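Endoglucanase(Endo-1,4-beta-glucanase)protein (Pseudomonas stutzeri, PDB 6R2J) probably hydrolyses beta-1,4-glycosidic bonds of cellulose as a family 5 endoglucanase, and is captured here in complex with cellobiose. Local coordinates at residues Asp2-Asp7 against Gly135-Asp140; His14-Ser19 against Lys45-Gln50; Gly248-Tyr253 against Asp267-Tyr272. All coordinates share one frame; numbering follows the deposited sequence.

All three contacts are apolar and reach the same eight-stranded sheet of the TIM barrel, but at different layers. Contact 1 lies at the end where the strands begin: the stretch before the first strand meets a leucine of strand 136-140, and D2 is its exposed border. Contacts 2 and 3 are buried and join a strand to the helix that follows it, each through a tyrosine, borne by the helix in contact 2 and by the strand side in contact 3. A methyl sits over the six-membered ring of a tryptophan in contact 1, whereas contact 3 has tip-to-tip methyls. Contacts 2 and 3 meet inside the barrel, where N17 ND2 probably hydrogen-bonds to G251 O.

Contact 1 (Asp2-Asp7 against Gly135-Asp140); sequences DWPVND and GLLGYD
L137 of strand 136-140 pushes its side chain against W3 and P4 of the N-terminal stretch. The CB atom points toward residues 2-7 but stands well back from them, and CG still makes no close approach. With CG anti to the backbone N (chi1 -174°), the fork is carried forward to the partners. CD2 takes the indole: it sits 3.7 Å from the centroid of the W3 six-membered ring, only 14° off the normal, a CH-pi contact over the face. Its shortest approach is to W3 CZ3, at 3.6 Å, so the methyl is offset toward that rim. CD1 goes mainly to P4 CD and the carbonyl D2 O, 3.7 Å from each, but also touches the indole, 4.0 Å from W3 CE3; D2 O accepts a hydrogen bond from K93 NZ. P4 CD also covers the indole, 3.2 Å above its plane on the same face as L137 CD2. The polar edge of W3 is used elsewhere, NE1 donating to A12 O, which helps fix the rotation of the ring. W3 and L137 both also touch L54 and L171, which begin strands 54-59 and 171-175. The stretch before strand 14-18 thus lies across the end of the barrel where the parallel strands start, with W3 packed among their side chains, as part of the floor of a (beta/alpha)8 TIM barrel.

Contact 2 (His14-Ser19 against Lys45-Gln50); sequences HGVNIS and KYYADQ
V16 and Y47 mark the closest backbone approach of strand 14-18 and helix 41-49, their CA atoms 8.3 Å apart with only side chains filling the interval. The two elements open the first beta-alpha-beta unit of the TIM barrel, which continues into strand 54-59. Alternation along the strand turns V16 and I18 toward the helix, while N17 between them hydrogen-bonds to R56 and Y282 O. Y47 answers from the helix with a single ring laid against both aliphatic side chains. Its CG is anti to the carbonyl carbon (chi1 -68°), which brings the ring down between helix and sheet. V16 meets the CD1 half of the ring, its CG1 and CG2 both 4.1 Å from Y47 CD1. On the same side of the ring plane, but toward the CD2/CE2 half and obliquely, I18 brings its CD1 to 3.6 Å from Y47 CE2. The ring is buried, but its hydroxyl finds a polar partner in E297. M307 of helix 305-311 and I52 add further cover. V16 CG2 stands over one face of the ring, near its rim; over the centre of the opposite face, 3.6 Å above the plane, lies Y46 CD2.

Contact 3 (Gly248-Tyr253 against Asp267-Tyr272); sequences GFLGEY and DNLLAY
L250 and Y253 pack against L269 and L270, joining strand 248-252 to helix 260-276 in the last beta-alpha-beta unit of the TIM barrel. The helix leads on to strand 280-285, and L250 closes the barrel through backbone bonds with P279 and A281. Aliphatic packing comes first. L250 and L269 reach for each other tip to tip, with L250 CD2 3.9 Å from L269 CD2. In both leucines CG is anti to the backbone N (chi1 -162° and 170°), which extends the branches into the interface between strand and helix.

Polar interactions lie on the other side of the strand, where E252 is salt-bridged to R56 and hydrogen-bonded to Y208, a residue of the glycan pocket.

Packing on the tyrosine is the third kind, and the same L269 methyl serves it. L269 CD2 approaches the base of the ring obliquely, 4.0 Å from Y253 CD2, so one methyl wedges between two residues of the strand side. At the far end of the ring, L270 crosses Y253 at about a right angle, its CD2 3.8 Å from Y253 CZ. Between rings, Y253 makes an edge-to-face stack with Y282 of the next strand. With the Y253 ring cut back to an alanine, L269 CD2 and the L270 methyls would probably lose the ring they pack on, and Y282 its edge-to-face mate, opening a gap between helix and sheet. The hydroxyl end of the tyrosine is packed by the leucine fork itself: Y253 OH lies 3.4 Å from L270 CD2 and 3.5 Å from L270 CD1.

Contact 1 (Asp2-Asp7 against Gly135-Asp140)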
loop_
_atom_site.group_PDB
_atom_site.type_symbol
_atom_site.label_atom_id
_atom_site.label_comp_id
_atom_site.label_asym_id
_atom_site.label_seq_id
_atom_site.Cartn_x
_atom_site.Cartn_y
_atom_site.Cartn_z
ATOM N N ASP A 2 -7.260 -6.889 13.673
ATOM C CA ASP A 2 -8.610 -6.877 13.103
ATOM C C ASP A 2 -8.549 -6.959 11.585
ATOM O O ASP A 2 -9.266 -6.224 10.892
ATOM C CB ASP A 2 -9.366 -5.617 13.513
ATOM C CG ASP A 2 -9.441 -5.472 15.001
ATOM O OD1 ASP A 2 -8.876 -6.366 15.686
ATOM O OD2 ASP A 2 -10.046 -4.474 15.475
ATOM N N TRP A 3 -7.706 -7.861 11.071
ATOM C CA TRP A 3 -7.568 -8.026 9.638
ATOM C C TRP A 3 -8.879 -8.539 9.049
ATOM O O TRP A 3 -9.539 -9.391 9.654
ATOM C CB TRP A 3 -6.446 -9.014 9.333
ATOM C CG TRP A 3 -5.903 -8.805 7.982
ATOM C CD1 TRP A 3 -6.285 -9.437 6.834
ATOM C CD2 TRP A 3 -4.892 -7.871 7.614
ATOM N NE1 TRP A 3 -5.596 -8.929 5.769
ATOM C CE2 TRP A 3 -4.715 -7.980 6.217
ATOM C CE3 TRP A 3 -4.111 -6.950 8.329
ATOM C CZ2 TRP A 3 -3.779 -7.219 5.515
ATOM C CZ3 TRP A 3 -3.167 -6.198 7.628
ATOM C CH2 TRP A 3 -3.014 -6.344 6.229
ATOM N N PRO A 4 -9.285 -8.041 7.884
ATOM C CA PRO A 4 -10.546 -8.518 7.287
ATOM C C PRO A 4 -10.469 -10.013 7.016
ATOM O O PRO A 4 -9.392 -10.563 6.760
ATOM C CB PRO A 4 -10.676 -7.707 5.989
ATOM C CG PRO A 4 -9.286 -7.161 5.727
ATOM C CD PRO A 4 -8.591 -7.027 7.060
ATOM N N VAL A 5 -11.619 -10.675 7.136
ATOM C CA VAL A 5 -11.720 -12.122 6.992
ATOM C C VAL A 5 -12.575 -12.428 5.770
ATOM O O VAL A 5 -13.424 -11.631 5.368
ATOM C CB VAL A 5 -12.292 -12.820 8.247
ATOM C CG1 VAL A 5 -11.402 -12.613 9.448
ATOM C CG2 VAL A 5 -13.688 -12.315 8.497
ATOM N N ASN A 6 -12.321 -13.582 5.160
ATOM C CA ASN A 6 -13.142 -14.082 4.072
ATOM C C ASN A 6 -14.366 -14.800 4.635
ATOM O O ASN A 6 -14.347 -15.329 5.745
ATOM C CB ASN A 6 -12.351 -15.063 3.209
ATOM C CG ASN A 6 -11.270 -14.406 2.421
ATOM O OD1 ASN A 6 -11.218 -13.186 2.266
ATOM N ND2 ASN A 6 -10.386 -15.222 1.917
ATOM N N ASP A 7 -15.418 -14.866 3.826
ATOM C CA ASP A 7 -16.673 -15.483 4.280
ATOM C C ASP A 7 -16.517 -16.979 4.590
ATOM O O ASP A 7 -16.956 -17.462 5.642
ATOM C CB ASP A 7 -17.768 -15.231 3.233
ATOM C CG ASP A 7 -18.201 -13.767 3.194
ATOM O OD1 ASP A 7 -17.804 -13.040 4.131
ATOM O OD2 ASP A 7 -18.907 -13.340 2.247
ATOM N N GLY A 135 -14.083 1.130 8.617
ATOM C CA GLY A 135 -13.442 0.799 7.376
ATOM C C GLY A 135 -11.965 1.045 7.363
ATOM O O GLY A 135 -11.323 0.889 6.325
ATOM N N LEU A 136 -11.388 1.417 8.495
ATOM C CA LEU A 136 -9.953 1.653 8.554
ATOM C C LEU A 136 -9.245 0.397 9.046
ATOM O O LEU A 136 -9.535 -0.094 10.139
ATOM C CB LEU A 136 -9.615 2.806 9.493
ATOM C CG LEU A 136 -8.127 3.130 9.629
ATOM C CD1 LEU A 136 -7.530 3.768 8.386
ATOM C CD2 LEU A 136 -7.964 4.030 10.857
ATOM N N LEU A 137 -8.300 -0.098 8.258
ATOM C CA LEU A 137 -7.407 -1.150 8.711
ATOM C C LEU A 137 -6.116 -0.592 9.291
ATOM O O LEU A 137 -5.603 -1.132 10.272
ATOM C CB LEU A 137 -7.018 -2.054 7.552
ATOM C CG LEU A 137 -6.205 -3.292 7.914
ATOM C CD1 LEU A 137 -6.969 -4.250 8.805
ATOM C CD2 LEU A 137 -5.800 -3.959 6.562
ATOM N N GLY A 138 -5.547 0.452 8.696
ATOM C CA GLY A 138 -4.329 1.005 9.250
ATOM C C GLY A 138 -3.735 2.098 8.385
ATOM O O GLY A 138 -4.333 2.555 7.402
ATOM N N TYR A 139 -2.545 2.528 8.819
ATOM C CA TYR A 139 -1.859 3.690 8.259
ATOM C C TYR A 139 -0.536 3.250 7.639
ATOM O O TYR A 139 0.398 2.867 8.353
ATOM C CB TYR A 139 -1.566 4.781 9.304
ATOM C CG TYR A 139 -2.776 5.390 9.947
ATOM C CD1 TYR A 139 -3.849 5.816 9.166
ATOM C CD2 TYR A 139 -2.848 5.544 11.319
ATOM C CE1 TYR A 139 -4.942 6.361 9.720
ATOM C CE2 TYR A 139 -3.974 6.102 11.907
ATOM C CZ TYR A 139 -5.021 6.508 11.094
ATOM O OH TYR A 139 -6.169 7.063 11.631
ATOM N N ASP A 140 -0.442 3.363 6.322
ATOM C CA ASP A 140 0.807 3.192 5.585
ATOM C C ASP A 140 1.416 4.590 5.582
ATOM O O ASP A 140 1.091 5.444 4.756
ATOM C CB ASP A 140 0.468 2.620 4.214
ATOM C CG ASP A 140 1.684 2.197 3.424
ATOM O OD1 ASP A 140 2.821 2.649 3.745
ATOM O OD2 ASP A 140 1.465 1.430 2.447
#

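Contact 2 (His14-Ser19 against Lys45-Gln50)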
loop_
_atom_site.group_PDB
_atom_site.type_symbol
_atom_site.label_atom_id
_atom_site.label_comp_id
_atom_site.label_asym_id
_atom_site.label_seq_id
_atom_site.Cartn_x
_atom_site.Cartn_y
_atom_site.Cartn_z
ATOM N N HIS A 14 -5.461 -10.707 -0.176
ATOM C CA HIS A 14 -5.077 -10.162 -1.474
ATOM C C HIS A 14 -6.090 -9.139 -1.942
ATOM O O HIS A 14 -7.252 -9.469 -2.235
ATOM C CB HIS A 14 -4.876 -11.279 -2.483
ATOM C CG HIS A 14 -3.818 -12.241 -2.062
ATOM N ND1 HIS A 14 -2.560 -11.826 -1.691
ATOM C CD2 HIS A 14 -3.849 -13.577 -1.861
ATOM C CE1 HIS A 14 -1.848 -12.872 -1.313
ATOM N NE2 HIS A 14 -2.601 -13.947 -1.426
ATOM N N GLY A 15 -5.634 -7.894 -1.973
ATOM C CA GLY A 15 -6.499 -6.778 -2.212
ATOM C C GLY A 15 -5.995 -5.983 -3.373
ATOM O O GLY A 15 -5.253 -6.522 -4.208
ATOM N N VAL A 16 -6.385 -4.699 -3.409
ATOM C CA VAL A 16 -6.145 -3.837 -4.551
ATOM C C VAL A 16 -5.809 -2.442 -4.070
ATOM O O VAL A 16 -6.405 -1.938 -3.122
ATOM C CB VAL A 16 -7.378 -3.765 -5.482
ATOM C CG1 VAL A 16 -7.630 -5.111 -6.215
ATOM C CG2 VAL A 16 -8.610 -3.326 -4.712
ATOM N N ASN A 17 -4.895 -1.795 -4.770
ATOM C CA ASN A 17 -4.756 -0.363 -4.623
ATOM C C ASN A 17 -5.844 0.328 -5.447
ATOM O O ASN A 17 -6.088 -0.047 -6.598
ATOM C CB ASN A 17 -3.394 0.076 -5.131
ATOM C CG ASN A 17 -2.271 -0.334 -4.219
ATOM O OD1 ASN A 17 -1.952 0.387 -3.272
ATOM N ND2 ASN A 17 -1.623 -1.454 -4.525
ATOM N N ILE A 18 -6.451 1.378 -4.869
ATOM C CA ILE A 18 -7.551 2.110 -5.496
ATOM C C ILE A 18 -7.190 3.578 -5.703
ATOM O O ILE A 18 -6.823 4.276 -4.740
ATOM C CB ILE A 18 -8.848 1.956 -4.686
ATOM C CG1 ILE A 18 -9.269 0.474 -4.665
ATOM C CG2 ILE A 18 -9.962 2.818 -5.286
ATOM C CD1 ILE A 18 -9.819 -0.110 -6.008
ATOM N N SER A 19 -7.303 4.044 -6.957
ATOM C CA SER A 19 -7.012 5.397 -7.390
ATOM C C SER A 19 -8.084 6.348 -6.850
ATOM O O SER A 19 -9.166 5.907 -6.417
ATOM C CB SER A 19 -6.892 5.441 -8.918
ATOM O OG SER A 19 -8.036 4.877 -9.463
ATOM N N LYS A 45 -18.131 -1.627 -4.471
ATOM C CA LYS A 45 -19.078 -2.702 -4.752
ATOM C C LYS A 45 -18.491 -3.712 -5.734
ATOM O O LYS A 45 -18.605 -4.929 -5.530
ATOM C CB LYS A 45 -20.367 -2.102 -5.319
ATOM C CG LYS A 45 -21.528 -3.080 -5.629
ATOM C CD LYS A 45 -21.707 -4.149 -4.586
ATOM C CE LYS A 45 -23.001 -4.920 -4.790
ATOM N NZ LYS A 45 -23.753 -4.544 -5.999
ATOM N N TYR A 46 -17.882 -3.234 -6.819
ATOM C CA TYR A 46 -17.265 -4.158 -7.761
ATOM C C TYR A 46 -16.251 -5.060 -7.061
ATOM O O TYR A 46 -16.296 -6.284 -7.201
ATOM C CB TYR A 46 -16.600 -3.412 -8.918
ATOM C CG TYR A 46 -15.865 -4.377 -9.828
ATOM C CD1 TYR A 46 -16.554 -5.206 -10.681
ATOM C CD2 TYR A 46 -14.479 -4.482 -9.793
ATOM C CE1 TYR A 46 -15.870 -6.118 -11.484
ATOM C CE2 TYR A 46 -13.794 -5.358 -10.576
ATOM C CZ TYR A 46 -14.482 -6.184 -11.421
ATOM O OH TYR A 46 -13.790 -7.081 -12.208
ATOM N N TYR A 47 -15.308 -4.484 -6.320
ATOM C CA TYR A 47 -14.241 -5.321 -5.765
ATOM C C TYR A 47 -14.772 -6.220 -4.667
ATOM O O TYR A 47 -14.395 -7.386 -4.580
ATOM C CB TYR A 47 -13.046 -4.470 -5.338
ATOM C CG TYR A 47 -12.371 -3.879 -6.552
ATOM C CD1 TYR A 47 -11.506 -4.649 -7.356
ATOM C CD2 TYR A 47 -12.644 -2.585 -6.939
ATOM C CE1 TYR A 47 -10.911 -4.117 -8.503
ATOM C CE2 TYR A 47 -12.065 -2.031 -8.061
ATOM C CZ TYR A 47 -11.187 -2.779 -8.844
ATOM O OH TYR A 47 -10.614 -2.183 -9.951
ATOM N N ALA A 48 -15.698 -5.722 -3.854
ATOM C CA ALA A 48 -16.398 -6.609 -2.924
ATOM C C ALA A 48 -17.063 -7.762 -3.665
ATOM O O ALA A 48 -17.016 -8.919 -3.220
ATOM C CB ALA A 48 -17.468 -5.828 -2.161
ATOM N N ASP A 49 -17.709 -7.469 -4.795
ATOM C CA ASP A 49 -18.383 -8.536 -5.533
ATOM C C ASP A 49 -17.396 -9.607 -5.990
ATOM O O ASP A 49 -17.765 -10.775 -6.151
ATOM C CB ASP A 49 -19.137 -7.953 -6.733
ATOM C CG ASP A 49 -20.464 -7.319 -6.349
ATOM O OD1 ASP A 49 -20.862 -7.373 -5.161
ATOM O OD2 ASP A 49 -21.112 -6.752 -7.250
ATOM N N GLN A 50 -16.148 -9.226 -6.211
ATOM C CA GLN A 50 -15.094 -10.147 -6.602
ATOM C C GLN A 50 -14.447 -10.845 -5.412
ATOM O O GLN A 50 -13.479 -11.586 -5.607
ATOM C CB GLN A 50 -14.035 -9.377 -7.395
ATOM C CG GLN A 50 -14.585 -8.591 -8.582
ATOM C CD GLN A 50 -15.148 -9.487 -9.727
ATOM O OE1 GLN A 50 -14.575 -10.537 -10.068
ATOM N NE2 GLN A 50 -16.260 -9.047 -10.330
#

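Contact 3 (Gly248-Tyr253 against Asp267-Tyr272)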
loop_
_atom_site.group_PDB
_atom_site.type_symbol
_atom_site.label_atom_id
_atom_site.label_comp_id
_atom_site.label_asym_id
_atom_site.label_seq_id
_atom_site.Cartn_x
_atom_site.Cartn_y
_atom_site.Cartn_z
ATOM N N GLY A 248 4.482 -9.264 7.409
ATOM C CA GLY A 248 4.660 -8.598 6.130
ATOM C C GLY A 248 3.426 -8.274 5.304
ATOM O O GLY A 248 2.346 -8.832 5.501
ATOM N N PHE A 249 3.624 -7.417 4.303
ATOM C CA PHE A 249 2.579 -6.946 3.402
ATOM C C PHE A 249 3.300 -6.589 2.101
ATOM O O PHE A 249 4.266 -5.814 2.111
ATOM C CB PHE A 249 1.818 -5.767 4.048
ATOM C CG PHE A 249 0.806 -5.105 3.139
ATOM C CD1 PHE A 249 -0.063 -5.860 2.344
ATOM C CD2 PHE A 249 0.737 -3.735 3.074
ATOM C CE1 PHE A 249 -0.997 -5.247 1.501
ATOM C CE2 PHE A 249 -0.177 -3.107 2.216
ATOM C CZ PHE A 249 -1.054 -3.866 1.435
ATOM N N LEU A 250 2.881 -7.196 0.992
ATOM C CA LEU A 250 3.384 -6.789 -0.321
ATOM C C LEU A 250 2.426 -5.756 -0.918
ATOM O O LEU A 250 1.494 -6.084 -1.663
ATOM C CB LEU A 250 3.541 -7.996 -1.227
ATOM C CG LEU A 250 4.458 -7.701 -2.405
ATOM C CD1 LEU A 250 5.978 -7.622 -2.004
ATOM C CD2 LEU A 250 4.211 -8.742 -3.486
ATOM N N GLY A 251 2.675 -4.490 -0.587
ATOM C CA GLY A 251 1.715 -3.422 -0.840
ATOM C C GLY A 251 1.523 -3.030 -2.284
ATOM O O GLY A 251 0.565 -2.315 -2.603
ATOM N N GLU A 252 2.444 -3.409 -3.144
ATOM C CA GLU A 252 2.231 -3.198 -4.562
ATOM C C GLU A 252 2.942 -4.257 -5.382
ATOM O O GLU A 252 4.037 -4.692 -5.041
ATOM C CB GLU A 252 2.827 -1.902 -5.071
ATOM C CG GLU A 252 2.175 -0.659 -4.550
ATOM C CD GLU A 252 2.804 0.575 -5.124
ATOM O OE1 GLU A 252 3.514 0.451 -6.167
ATOM O OE2 GLU A 252 2.614 1.650 -4.507
ATOM N N TYR A 253 2.326 -4.592 -6.511
ATOM C CA TYR A 253 2.777 -5.558 -7.499
ATOM C C TYR A 253 1.715 -5.421 -8.587
ATOM O O TYR A 253 0.555 -5.137 -8.273
ATOM C CB TYR A 253 2.833 -6.975 -6.935
ATOM C CG TYR A 253 1.510 -7.668 -6.892
ATOM C CD1 TYR A 253 0.659 -7.496 -5.804
ATOM C CD2 TYR A 253 1.114 -8.501 -7.929
ATOM C CE1 TYR A 253 -0.516 -8.121 -5.748
ATOM C CE2 TYR A 253 -0.096 -9.132 -7.883
ATOM C CZ TYR A 253 -0.915 -8.935 -6.809
ATOM O OH TYR A 253 -2.136 -9.585 -6.794
ATOM N N ASP A 267 0.784 -15.420 -10.901
ATOM C CA ASP A 267 0.236 -16.649 -10.334
ATOM C C ASP A 267 1.196 -17.290 -9.326
ATOM O O ASP A 267 0.801 -17.666 -8.217
ATOM C CB ASP A 267 -0.064 -17.619 -11.479
ATOM C CG ASP A 267 -1.338 -18.433 -11.225
ATOM O OD1 ASP A 267 -2.453 -17.810 -11.132
ATOM O OD2 ASP A 267 -1.213 -19.689 -11.144
ATOM N N ASN A 268 2.465 -17.404 -9.684
ATOM C CA ASN A 268 3.386 -18.055 -8.763
ATOM C C ASN A 268 3.686 -17.178 -7.557
ATOM O O ASN A 268 3.906 -17.696 -6.458
ATOM C CB ASN A 268 4.664 -18.398 -9.501
ATOM C CG ASN A 268 4.455 -19.441 -10.542
ATOM O OD1 ASN A 268 3.651 -20.359 -10.352
ATOM N ND2 ASN A 268 5.176 -19.321 -11.655
ATOM N N LEU A 269 3.736 -15.856 -7.745
ATOM C CA LEU A 269 3.920 -14.969 -6.599
ATOM C C LEU A 269 2.768 -15.109 -5.602
ATOM O O LEU A 269 2.990 -15.351 -4.415
ATOM C CB LEU A 269 4.063 -13.525 -7.071
ATOM C CG LEU A 269 4.030 -12.501 -5.951
ATOM C CD1 LEU A 269 5.267 -12.566 -5.041
ATOM C CD2 LEU A 269 3.830 -11.086 -6.540
ATOM N N LEU A 270 1.528 -14.938 -6.062
ATOM C CA LEU A 270 0.391 -15.036 -5.151
ATOM C C LEU A 270 0.345 -16.396 -4.448
ATOM O O LEU A 270 -0.017 -16.473 -3.267
ATOM C CB LEU A 270 -0.910 -14.743 -5.905
ATOM C CG LEU A 270 -1.117 -13.271 -6.302
ATOM C CD1 LEU A 270 -2.480 -13.075 -7.027
ATOM C CD2 LEU A 270 -1.050 -12.310 -5.137
ATOM N N ALA A 271 0.721 -17.474 -5.150
ATOM C CA ALA A 271 0.742 -18.795 -4.535
ATOM C C ALA A 271 1.736 -18.834 -3.388
ATOM O O ALA A 271 1.427 -19.325 -2.296
ATOM C CB ALA A 271 1.101 -19.845 -5.593
ATOM N N TYR A 272 2.933 -18.280 -3.621
ATOM C CA TYR A 272 3.965 -18.183 -2.595
ATOM C C TYR A 272 3.513 -17.313 -1.430
ATOM O O TYR A 272 3.765 -17.634 -0.265
ATOM C CB TYR A 272 5.221 -17.578 -3.228
ATOM C CG TYR A 272 6.340 -17.286 -2.267
ATOM C CD1 TYR A 272 6.906 -18.305 -1.503
ATOM C CD2 TYR A 272 6.863 -15.995 -2.145
ATOM C CE1 TYR A 272 7.943 -18.059 -0.627
ATOM C CE2 TYR A 272 7.916 -15.727 -1.268
ATOM C CZ TYR A 272 8.451 -16.764 -0.512
ATOM O OH TYR A 272 9.494 -16.520 0.349
#